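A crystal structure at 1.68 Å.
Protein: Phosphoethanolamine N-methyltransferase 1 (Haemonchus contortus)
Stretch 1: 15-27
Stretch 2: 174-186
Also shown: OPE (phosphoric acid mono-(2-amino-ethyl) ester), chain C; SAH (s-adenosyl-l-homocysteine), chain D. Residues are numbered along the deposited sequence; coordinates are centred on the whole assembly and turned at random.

Stretch 1, residues 15-27: SFKTFWDKYSDKP
Stretch 2, residues 174-186: TMHSAVDANPTHY

This is a mainly aromatic and apolar contact between a helix with its following turns and an irregular loop, fastened by one direct hydrogen bond and a long, hydrated salt bridge. It buries 489 Å², both sides summed. Stretch 1 enters in a helix that begins earlier in the chain, then makes type I turns at D21–S24 and Y23–K26. Stretch 2 has no regular helix or strand; phi/psi are -102/1 at M175, -64/155 at H176 and -74/-13 at P183. The two stretches run in opposite senses: the CA atoms of F16 and P183 lie 7.1 Å apart, those of Y23 and M175 9.5 Å.

The CA-to-CB bond of F16 (chi1 m, -78°) points sideways to the loop, but its ring comes nearer. F16 CE1 packs 3.9 Å from P183 CB, and F16 CZ lies 3.5 Å from P183 O. Its rim meets the H185 rim (H185 chi1 m), with centroids 5.9 Å apart and planes at 41°. One helical turn on, the CA-to-CB bond of F19 (chi1 t, 175°) points toward the loop. F19 CD1 is 4.0 Å from P183 CD, so both phenylalanines pack on this proline. F19 CZ approaches H176 CE1 at 3.6 Å, again rim to rim, with planes at 33°. H176 (chi1 m) NE2 donates to OPE O3 at 2.9 Å, which places F19 beside a ligand-binding side chain.

Y23 (chi1 m, -63°) supplies the direct hydrogen bond: Y23 OH donates to M175 O at 2.7 Å. M175 O lies at the edge of the Y23 ring, and Y23 CE1 is 4.2 Å from M175 CB. M175 is selenomethionine, with all three chi angles m. M175 CE lies 3.2 Å from K26 NZ.

K22 reaches toward D180 with chi angles m, t, m, t. K22 NZ and D180 OD2 form the salt bridge at 3.7 Å. Waters bridge K22 NZ to A181 O, to S177 N and, weakly, to D180 OD2. D180 is poorly ordered.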

ATOM      1  N   SER A  15     -23.520 -13.002   9.709  1.00 31.18           N
ATOM      2  CA  SER A  15     -22.914 -12.432  10.912  1.00 30.32           C
ATOM      3  C   SER A  15     -22.450 -11.003  10.650  1.00 28.35           C
ATOM      4  O   SER A  15     -22.431 -10.169  11.554  1.00 30.62           O
ATOM      5  CB  SER A  15     -21.751 -13.285  11.408  1.00 29.55           C
ATOM      6  OG  SER A  15     -20.572 -13.011  10.684  1.00 27.86           O
ATOM      7  N   PHE A  16     -22.078 -10.724   9.405  1.00 29.22           N
ATOM      8  CA  PHE A  16     -21.662  -9.382   9.015  1.00 24.89           C
ATOM      9  C   PHE A  16     -22.860  -8.454   8.857  1.00 24.61           C
ATOM     10  O   PHE A  16     -22.833  -7.318   9.321  1.00 25.41           O
ATOM     11  CB  PHE A  16     -20.818  -9.418   7.740  1.00 24.97           C
ATOM     12  CG  PHE A  16     -19.392  -9.844   7.970  1.00 24.87           C
ATOM     13  CD1 PHE A  16     -18.533  -9.056   8.725  1.00 25.53           C
ATOM     14  CD2 PHE A  16     -18.907 -11.026   7.429  1.00 25.66           C
ATOM     15  CE1 PHE A  16     -17.218  -9.445   8.944  1.00 27.46           C
ATOM     16  CE2 PHE A  16     -17.591 -11.416   7.639  1.00 26.20           C
ATOM     17  CZ  PHE A  16     -16.748 -10.625   8.398  1.00 27.15           C
ATOM     18  N   LYS A  17     -23.913  -8.943   8.209  1.00 25.36           N
ATOM     19  CA  LYS A  17     -25.149  -8.176   8.061  1.00 26.06           C
ATOM     20  C   LYS A  17     -25.769  -7.859   9.425  1.00 27.94           C
ATOM     21  O   LYS A  17     -26.306  -6.768   9.635  1.00 32.44           O
ATOM     22  CB  LYS A  17     -26.129  -8.934   7.161  1.00 28.60           C
ATOM     23  CG  LYS A  17     -27.547  -8.413   7.167  1.00 30.28           C
ATOM     24  CD  LYS A  17     -27.624  -7.011   6.619  1.00 29.39           C
ATOM     25  CE  LYS A  17     -29.072  -6.606   6.385  1.00 31.40           C
ATOM     26  NZ  LYS A  17     -29.939  -6.827   7.580  1.00 36.59           N
ATOM     27  N   THR A  18     -25.664  -8.807  10.354  1.00 29.09           N
ATOM     28  CA  THR A  18     -26.124  -8.617  11.729  1.00 29.38           C
ATOM     29  C   THR A  18     -25.290  -7.564  12.457  1.00 30.13           C
ATOM     30  O   THR A  18     -25.825  -6.731  13.189  1.00 30.54           O
ATOM     31  CB  THR A  18     -26.042  -9.922  12.534  1.00 32.44           C
ATOM     32  OG1 THR A  18     -26.567 -10.999  11.757  1.00 35.39           O
ATOM     33  CG2 THR A  18     -26.832  -9.803  13.823  1.00 34.82           C
ATOM     34  N   PHE A  19     -23.975  -7.618  12.270  1.00 30.46           N
ATOM     35  CA  PHE A  19     -23.091  -6.613  12.842  1.00 31.20           C
ATOM     36  C   PHE A  19     -23.487  -5.225  12.353  1.00 28.70           C
ATOM     37  O   PHE A  19     -23.626  -4.295  13.142  1.00 29.51           O
ATOM     38  CB  PHE A  19     -21.634  -6.895  12.483  1.00 31.92           C
ATOM     39  CG  PHE A  19     -20.681  -5.826  12.941  1.00 31.38           C
ATOM     40  CD1 PHE A  19     -20.204  -5.815  14.243  1.00 34.05           C
ATOM     41  CD2 PHE A  19     -20.258  -4.832  12.066  1.00 30.12           C
ATOM     42  CE1 PHE A  19     -19.326  -4.828  14.666  1.00 36.92           C
ATOM     43  CE2 PHE A  19     -19.380  -3.842  12.482  1.00 30.75           C
ATOM     44  CZ  PHE A  19     -18.912  -3.839  13.782  1.00 34.25           C
ATOM     45  N   TRP A  20     -23.685  -5.086  11.050  1.00 27.14           N
ATOM     46  CA  TRP A  20     -24.010  -3.778  10.505  1.00 25.40           C
ATOM     47  C   TRP A  20     -25.438  -3.348  10.812  1.00 28.15           C
ATOM     48  O   TRP A  20     -25.732  -2.156  10.847  1.00 28.15           O
ATOM     49  CB  TRP A  20     -23.673  -3.702   9.014  1.00 24.10           C
ATOM     50  CG  TRP A  20     -22.226  -3.409   8.818  1.00 22.39           C
ATOM     51  CD1 TRP A  20     -21.257  -4.271   8.401  1.00 20.55           C
ATOM     52  CD2 TRP A  20     -21.583  -2.171   9.094  1.00 21.79           C
ATOM     53  NE1 TRP A  20     -20.042  -3.632   8.376  1.00 21.18           N
ATOM     54  CE2 TRP A  20     -20.209  -2.334   8.801  1.00 23.21           C
ATOM     55  CE3 TRP A  20     -22.015  -0.923   9.554  1.00 22.26           C
ATOM     56  CZ2 TRP A  20     -19.283  -1.308   8.953  1.00 23.74           C
ATOM     57  CZ3 TRP A  20     -21.100   0.095   9.704  1.00 23.49           C
ATOM     58  CH2 TRP A  20     -19.748  -0.102   9.408  1.00 22.87           C
ATOM     59  N   ASP A  21     -26.314  -4.318  11.059  1.00 30.49           N
ATOM     60  CA  ASP A  21     -27.663  -4.017  11.528  1.00 33.50           C
ATOM     61  C   ASP A  21     -27.629  -3.168  12.798  1.00 33.62           C
ATOM     62  O   ASP A  21     -28.500  -2.328  13.009  1.00 37.88           O
ATOM     63  CB  ASP A  21     -28.454  -5.302  11.788  1.00 35.62           C
ATOM     64  CG  ASP A  21     -29.051  -5.892  10.527  1.00 36.53           C
ATOM     65  OD1 ASP A  21     -29.106  -5.180   9.505  1.00 36.86           O
ATOM     66  OD2 ASP A  21     -29.478  -7.068  10.565  1.00 36.24           O
ATOM     67  N   LYS A  22     -26.615  -3.386  13.632  1.00 29.21           N
ATOM     68  CA  LYS A  22     -26.478  -2.654  14.887  1.00 34.46           C
ATOM     69  C   LYS A  22     -26.306  -1.149  14.677  1.00 34.23           C
ATOM     70  O   LYS A  22     -26.523  -0.364  15.597  1.00 34.71           O
ATOM     71  CB  LYS A  22     -25.311  -3.209  15.723  1.00 37.71           C
ATOM     72  CG  LYS A  22     -25.502  -4.648  16.203  1.00 41.68           C
ATOM     73  CD  LYS A  22     -24.410  -5.093  17.183  1.00 44.87           C
ATOM     74  CE  LYS A  22     -23.031  -5.126  16.535  1.00 43.98           C
ATOM     75  NZ  LYS A  22     -21.973  -5.586  17.486  1.00 46.02           N
ATOM     76  N   TYR A  23     -25.930  -0.748  13.465  1.00 32.07           N
ATOM     77  CA  TYR A  23     -25.636   0.655  13.177  1.00 31.01           C
ATOM     78  C   TYR A  23     -26.682   1.339  12.294  1.00 32.32           C
ATOM     79  O   TYR A  23     -26.613   2.543  12.071  1.00 36.20           O
ATOM     80  CB  TYR A  23     -24.225   0.794  12.574  1.00 27.65           C
ATOM     81  CG  TYR A  23     -23.140   0.344  13.528  1.00 26.65           C
ATOM     82  CD1 TYR A  23     -22.623   1.216  14.475  1.00 28.91           C
ATOM     83  CD2 TYR A  23     -22.657  -0.960  13.507  1.00 25.71           C
ATOM     84  CE1 TYR A  23     -21.645   0.808  15.373  1.00 29.31           C
ATOM     85  CE2 TYR A  23     -21.680  -1.380  14.406  1.00 25.82           C
ATOM     86  CZ  TYR A  23     -21.178  -0.488  15.333  1.00 27.80           C
ATOM     87  OH  TYR A  23     -20.204  -0.881  16.228  1.00 33.38           O
ATOM     88  N   SER A  24     -27.659   0.577  11.811  1.00 33.26           N
ATOM     89  CA  SER A  24     -28.679   1.117  10.902  1.00 32.82           C
ATOM     90  C   SER A  24     -29.584   2.159  11.568  1.00 36.79           C
ATOM     91  O   SER A  24     -30.303   2.897  10.889  1.00 38.06           O
ATOM     92  CB  SER A  24     -29.514  -0.007  10.283  1.00 34.81           C
ATOM     93  OG  SER A  24     -30.375  -0.593  11.242  1.00 41.73           O
ATOM     94  N   ASP A  25     -29.542   2.216  12.896  1.00 39.30           N
ATOM     95  CA  ASP A  25     -30.231   3.256  13.646  1.00 44.03           C
ATOM     96  C   ASP A  25     -29.439   4.553  13.559  1.00 43.27           C
ATOM     97  O   ASP A  25     -29.964   5.629  13.840  1.00 45.16           O
ATOM     98  CB  ASP A  25     -30.355   2.856  15.113  1.00 51.60           C
ATOM     99  CG  ASP A  25     -28.998   2.769  15.808  1.00 56.87           C
ATOM    100  OD1 ASP A  25     -28.118   2.023  15.325  1.00 55.27           O
ATOM    101  OD2 ASP A  25     -28.810   3.455  16.837  1.00 61.05           O
ATOM    102  N   LYS A  26     -28.166   4.439  13.178  1.00 40.20           N
ATOM    103  CA  LYS A  26     -27.283   5.598  13.071  1.00 38.16           C
ATOM    104  C   LYS A  26     -26.661   5.688  11.688  1.00 33.09           C
ATOM    105  O   LYS A  26     -25.469   5.442  11.529  1.00 32.06           O
ATOM    106  CB  LYS A  26     -26.166   5.525  14.118  1.00 38.93           C
ATOM    107  CG  LYS A  26     -26.650   5.480  15.561  1.00 44.81           C
ATOM    108  CD  LYS A  26     -25.544   5.027  16.515  1.00 49.55           C
ATOM    109  CE  LYS A  26     -25.190   3.554  16.312  1.00 50.56           C
ATOM    110  NZ  LYS A  26     -24.020   3.117  17.131  1.00 49.39           N
ATOM    111  N   PRO A  27     -27.467   6.038  10.677  1.00 30.79           N
ATOM    112  CA  PRO A  27     -26.893   6.213   9.342  1.00 26.43           C
ATOM    113  C   PRO A  27     -26.112   7.521   9.274  1.00 26.40           C
ATOM    114  O   PRO A  27     -26.578   8.499   8.680  1.00 27.72           O
ATOM    115  CB  PRO A  27     -28.128   6.265   8.443  1.00 26.09           C
ATOM    116  CG  PRO A  27     -29.193   6.816   9.321  1.00 28.24           C
ATOM    117  CD  PRO A  27     -28.921   6.264  10.691  1.00 28.38           C
ATOM    118  N   THR A 174     -13.150   4.081  19.265  1.00 29.14           N
ATOM    119  CA  THR A 174     -13.920   3.079  18.543  1.00 27.70           C
ATOM    120  C   THR A 174     -15.417   3.092  18.839  1.00 28.79           C
ATOM    121  O   THR A 174     -15.851   3.463  19.930  1.00 31.43           O
ATOM    122  CB  THR A 174     -13.374   1.661  18.769  1.00 34.77           C
ATOM    123  OG1 THR A 174     -13.839   0.802  17.721  1.00 27.67           O
ATOM    124  CG2 THR A 174     -13.815   1.112  20.120  1.00 33.11           C
HETATM  125  N   MSE A 175     -16.195   2.696  17.835  1.00 27.07           N
HETATM  126  CA  MSE A 175     -17.630   2.494  17.990  1.00 33.46           C
HETATM  127  C   MSE A 175     -17.910   1.009  18.112  1.00 36.61           C
HETATM  128  O   MSE A 175     -19.063   0.585  18.221  1.00 39.59           O
HETATM  129  CB  MSE A 175     -18.391   3.051  16.791  1.00 31.51           C
HETATM  130  CG  MSE A 175     -18.527   4.551  16.789  1.00 31.88           C
HETATM  131 SE   MSE A 175     -19.510   5.207  18.325  1.00 55.60          SE
HETATM  132  CE  MSE A 175     -21.258   4.472  17.883  1.00 71.71           C
ATOM    133  N   HIS A 176     -16.844   0.219  18.076  1.00 34.70           N
ATOM    134  CA  HIS A 176     -16.960  -1.208  18.322  1.00 37.30           C
ATOM    135  C   HIS A 176     -17.419  -1.450  19.748  1.00 44.31           C
ATOM    136  O   HIS A 176     -17.217  -0.612  20.628  1.00 46.62           O
ATOM    137  CB  HIS A 176     -15.623  -1.904  18.093  1.00 33.97           C
ATOM    138  CG  HIS A 176     -15.310  -2.137  16.648  1.00 29.51           C
ATOM    139  ND1 HIS A 176     -16.017  -3.021  15.874  1.00 29.79           N
ATOM    140  CD2 HIS A 176     -14.358  -1.597  15.848  1.00 30.24           C
ATOM    141  CE1 HIS A 176     -15.519  -3.022  14.648  1.00 29.13           C
ATOM    142  NE2 HIS A 176     -14.516  -2.168  14.605  1.00 25.49           N
ATOM    143  N   SER A 177     -18.047  -2.599  19.969  1.00 48.12           N
ATOM    144  CA  SER A 177     -18.404  -3.017  21.313  1.00 52.95           C
ATOM    145  C   SER A 177     -17.160  -3.530  22.031  1.00 54.30           C
ATOM    146  O   SER A 177     -16.362  -4.270  21.455  1.00 51.29           O
ATOM    147  CB  SER A 177     -19.472  -4.106  21.266  1.00 55.98           C
ATOM    148  OG  SER A 177     -19.694  -4.648  22.551  1.00 61.75           O
ATOM    149  N   ALA A 178     -16.999  -3.129  23.287  1.00 58.93           N
ATOM    150  CA  ALA A 178     -15.832  -3.518  24.073  1.00 62.11           C
ATOM    151  C   ALA A 178     -15.925  -4.962  24.561  1.00 68.13           C
ATOM    152  O   ALA A 178     -14.919  -5.560  24.948  1.00 71.25           O
ATOM    153  CB  ALA A 178     -15.658  -2.576  25.249  1.00 64.43           C
ATOM    154  N   VAL A 179     -17.136  -5.515  24.543  1.00 69.53           N
ATOM    155  CA  VAL A 179     -17.375  -6.859  25.058  1.00 72.27           C
ATOM    156  C   VAL A 179     -17.673  -7.885  23.962  1.00 74.89           C
ATOM    157  O   VAL A 179     -17.249  -9.040  24.058  1.00 78.59           O
ATOM    158  CB  VAL A 179     -18.510  -6.869  26.105  1.00 73.57           C
ATOM    159  CG1 VAL A 179     -18.007  -6.344  27.436  1.00 76.38           C
ATOM    160  CG2 VAL A 179     -19.692  -6.048  25.619  1.00 69.59           C
ATOM    161  N   ASP A 180     -18.402  -7.466  22.928  1.00 72.64           N
ATOM    162  CA  ASP A 180     -18.747  -8.356  21.820  1.00 72.42           C
ATOM    163  C   ASP A 180     -17.511  -8.703  20.993  1.00 69.23           C
ATOM    164  O   ASP A 180     -16.572  -7.912  20.900  1.00 66.50           O
ATOM    165  CB  ASP A 180     -19.800  -7.718  20.901  1.00 71.20           C
ATOM    166  CG  ASP A 180     -20.981  -7.136  21.661  1.00 75.60           C
ATOM    167  OD1 ASP A 180     -21.135  -7.434  22.865  1.00 81.78           O
ATOM    168  OD2 ASP A 180     -21.759  -6.373  21.045  1.00 72.68           O
ATOM    169  N   ALA A 181     -17.514  -9.889  20.393  1.00 44.88           N
ATOM    170  CA  ALA A 181     -16.461 -10.253  19.461  1.00 41.22           C
ATOM    171  C   ALA A 181     -16.588  -9.384  18.219  1.00 39.59           C
ATOM    172  O   ALA A 181     -17.696  -9.046  17.797  1.00 39.64           O
ATOM    173  CB  ALA A 181     -16.563 -11.713  19.089  1.00 40.64           C
ATOM    174  N   ASN A 182     -15.449  -9.019  17.644  1.00 36.86           N
ATOM    175  CA  ASN A 182     -15.423  -8.259  16.403  1.00 32.06           C
ATOM    176  C   ASN A 182     -15.117  -9.208  15.248  1.00 29.72           C
ATOM    177  O   ASN A 182     -14.023  -9.767  15.177  1.00 33.43           O
ATOM    178  CB  ASN A 182     -14.368  -7.163  16.507  1.00 31.48           C
ATOM    179  CG  ASN A 182     -14.366  -6.233  15.320  1.00 28.82           C
ATOM    180  OD1 ASN A 182     -15.224  -6.314  14.445  1.00 28.52           O
ATOM    181  ND2 ASN A 182     -13.395  -5.335  15.288  1.00 26.88           N
ATOM    182  N   PRO A 183     -16.088  -9.398  14.339  1.00 27.70           N
ATOM    183  CA  PRO A 183     -16.019 -10.374  13.241  1.00 27.27           C
ATOM    184  C   PRO A 183     -15.087  -9.959  12.108  1.00 25.51           C
ATOM    185  O   PRO A 183     -14.758 -10.776  11.244  1.00 25.54           O
ATOM    186  CB  PRO A 183     -17.457 -10.399  12.717  1.00 28.31           C
ATOM    187  CG  PRO A 183     -17.971  -9.030  13.002  1.00 28.11           C
ATOM    188  CD  PRO A 183     -17.361  -8.656  14.330  1.00 29.28           C
ATOM    189  N   THR A 184     -14.682  -8.696  12.116  1.00 22.72           N
ATOM    190  CA  THR A 184     -13.892  -8.121  11.036  1.00 21.29           C
ATOM    191  C   THR A 184     -12.594  -8.893  10.764  1.00 21.78           C
ATOM    192  O   THR A 184     -11.940  -9.377  11.690  1.00 23.50           O
ATOM    193  CB  THR A 184     -13.571  -6.653  11.347  1.00 21.28           C
ATOM    194  OG1 THR A 184     -14.774  -5.990  11.757  1.00 23.58           O
ATOM    195  CG2 THR A 184     -12.992  -5.959  10.138  1.00 21.26           C
ATOM    196  N   HIS A 185     -12.247  -9.019   9.486  1.00 20.01           N
ATOM    197  CA  HIS A 185     -10.994  -9.633   9.068  1.00 20.40           C
ATOM    198  C   HIS A 185      -9.938  -8.556   8.872  1.00 18.06           C
ATOM    199  O   HIS A 185      -9.955  -7.844   7.869  1.00 18.22           O
ATOM    200  CB  HIS A 185     -11.174 -10.363   7.737  1.00 22.32           C
ATOM    201  CG  HIS A 185     -12.058 -11.573   7.810  1.00 26.29           C
ATOM    202  ND1 HIS A 185     -11.591 -12.813   8.171  1.00 27.92           N
ATOM    203  CD2 HIS A 185     -13.377 -11.727   7.532  1.00 28.23           C
ATOM    204  CE1 HIS A 185     -12.584 -13.686   8.128  1.00 29.78           C
ATOM    205  NE2 HIS A 185     -13.677 -13.054   7.745  1.00 30.09           N
ATOM    206  N   TYR A 186      -9.018  -8.433   9.823  1.00 20.08           N
ATOM    207  CA  TYR A 186      -7.917  -7.479   9.692  1.00 18.65           C
ATOM    208  C   TYR A 186      -6.693  -8.184   9.127  1.00 19.97           C
ATOM    209  O   TYR A 186      -5.864  -8.710   9.869  1.00 20.93           O
ATOM    210  CB  TYR A 186      -7.607  -6.828  11.043  1.00 19.25           C
ATOM    211  CG  TYR A 186      -8.796  -6.110  11.627  1.00 20.33           C
ATOM    212  CD1 TYR A 186      -9.223  -4.902  11.100  1.00 19.66           C
ATOM    213  CD2 TYR A 186      -9.500  -6.648  12.693  1.00 20.26           C
ATOM    214  CE1 TYR A 186     -10.319  -4.245  11.621  1.00 21.66           C
ATOM    215  CE2 TYR A 186     -10.594  -5.995  13.226  1.00 20.02           C
ATOM    216  CZ  TYR A 186     -10.996  -4.797  12.686  1.00 20.00           C
ATOM    217  OH  TYR A 186     -12.084  -4.145  13.203  1.00 23.09           O
TER
HETATM  218  CA  OPE C 501     -13.539   1.132  10.192  1.00 18.21           C
HETATM  219  CB  OPE C 501     -14.826   1.545   9.555  1.00 18.50           C
HETATM  220  O1  OPE C 501     -12.301   0.471  12.701  1.00 18.23           O
HETATM  221  O2  OPE C 501     -11.088  -0.752  10.958  1.00 15.87           O
HETATM  222  O3  OPE C 501     -12.832  -1.943  12.282  1.00 18.83           O
HETATM  223  O4  OPE C 501     -13.484  -0.178  10.625  1.00 19.01           O
HETATM  224  N   OPE C 501     -15.337   0.706   8.502  1.00 19.32           N
HETATM  225  P   OPE C 501     -12.411  -0.626  11.668  1.00 19.18           P
HETATM  226  N   SAH D 502     -17.491   2.645   2.210  1.00 15.80           N
HETATM  227  CA  SAH D 502     -18.229   3.594   3.058  1.00 17.99           C
HETATM  228  CB  SAH D 502     -18.780   2.821   4.305  1.00 19.70           C
HETATM  229  CG  SAH D 502     -17.706   2.077   5.097  1.00 16.76           C
HETATM  230  SD  SAH D 502     -18.326   0.982   6.407  1.00 21.78           S
HETATM  231  C   SAH D 502     -17.371   4.727   3.460  1.00 21.17           C
HETATM  232  O   SAH D 502     -16.178   4.548   3.651  1.00 18.76           O
HETATM  233  OXT SAH D 502     -17.900   5.729   3.890  1.00 23.31           O
HETATM  234  C5' SAH D 502     -18.886  -0.515   5.553  1.00 20.42           C
HETATM  235  C4' SAH D 502     -19.981  -0.431   4.637  1.00 20.70           C
HETATM  236  O4' SAH D 502     -19.961  -1.584   3.754  1.00 19.38           O
HETATM  237  C3' SAH D 502     -21.278  -0.464   5.339  1.00 22.02           C
HETATM  238  O3' SAH D 502     -22.181   0.402   4.690  1.00 20.99           O
HETATM  239  C2' SAH D 502     -21.732  -1.839   5.191  1.00 22.73           C
HETATM  240  O2' SAH D 502     -23.129  -1.917   5.240  1.00 21.89           O
HETATM  241  C1' SAH D 502     -21.203  -2.210   3.857  1.00 20.21           C
HETATM  242  N9  SAH D 502     -21.062  -3.694   3.650  1.00 19.49           N
HETATM  243  C8  SAH D 502     -20.310  -4.550   4.354  1.00 18.29           C
HETATM  244  N7  SAH D 502     -20.369  -5.731   3.737  1.00 16.46           N
HETATM  245  C5  SAH D 502     -21.141  -5.634   2.652  1.00 18.92           C
HETATM  246  C6  SAH D 502     -21.546  -6.543   1.660  1.00 20.31           C
HETATM  247  N6  SAH D 502     -21.139  -7.856   1.679  1.00 17.29           N
HETATM  248  N1  SAH D 502     -22.346  -6.090   0.678  1.00 20.67           N
HETATM  249  C2  SAH D 502     -22.755  -4.828   0.630  1.00 18.03           C
HETATM  250  N3  SAH D 502     -22.386  -3.938   1.567  1.00 19.97           N
HETATM  251  C4  SAH D 502     -21.583  -4.311   2.580  1.00 20.79           C
HETATM  252  O   HOH W   1     -19.586  -6.375  17.538  1.00 30.80           O
HETATM  253  O   HOH W   2     -19.329  -4.108  17.674  1.00 35.20           O
HETATM  254  O   HOH W   3     -23.427  -3.775  19.865  1.00 49.03           O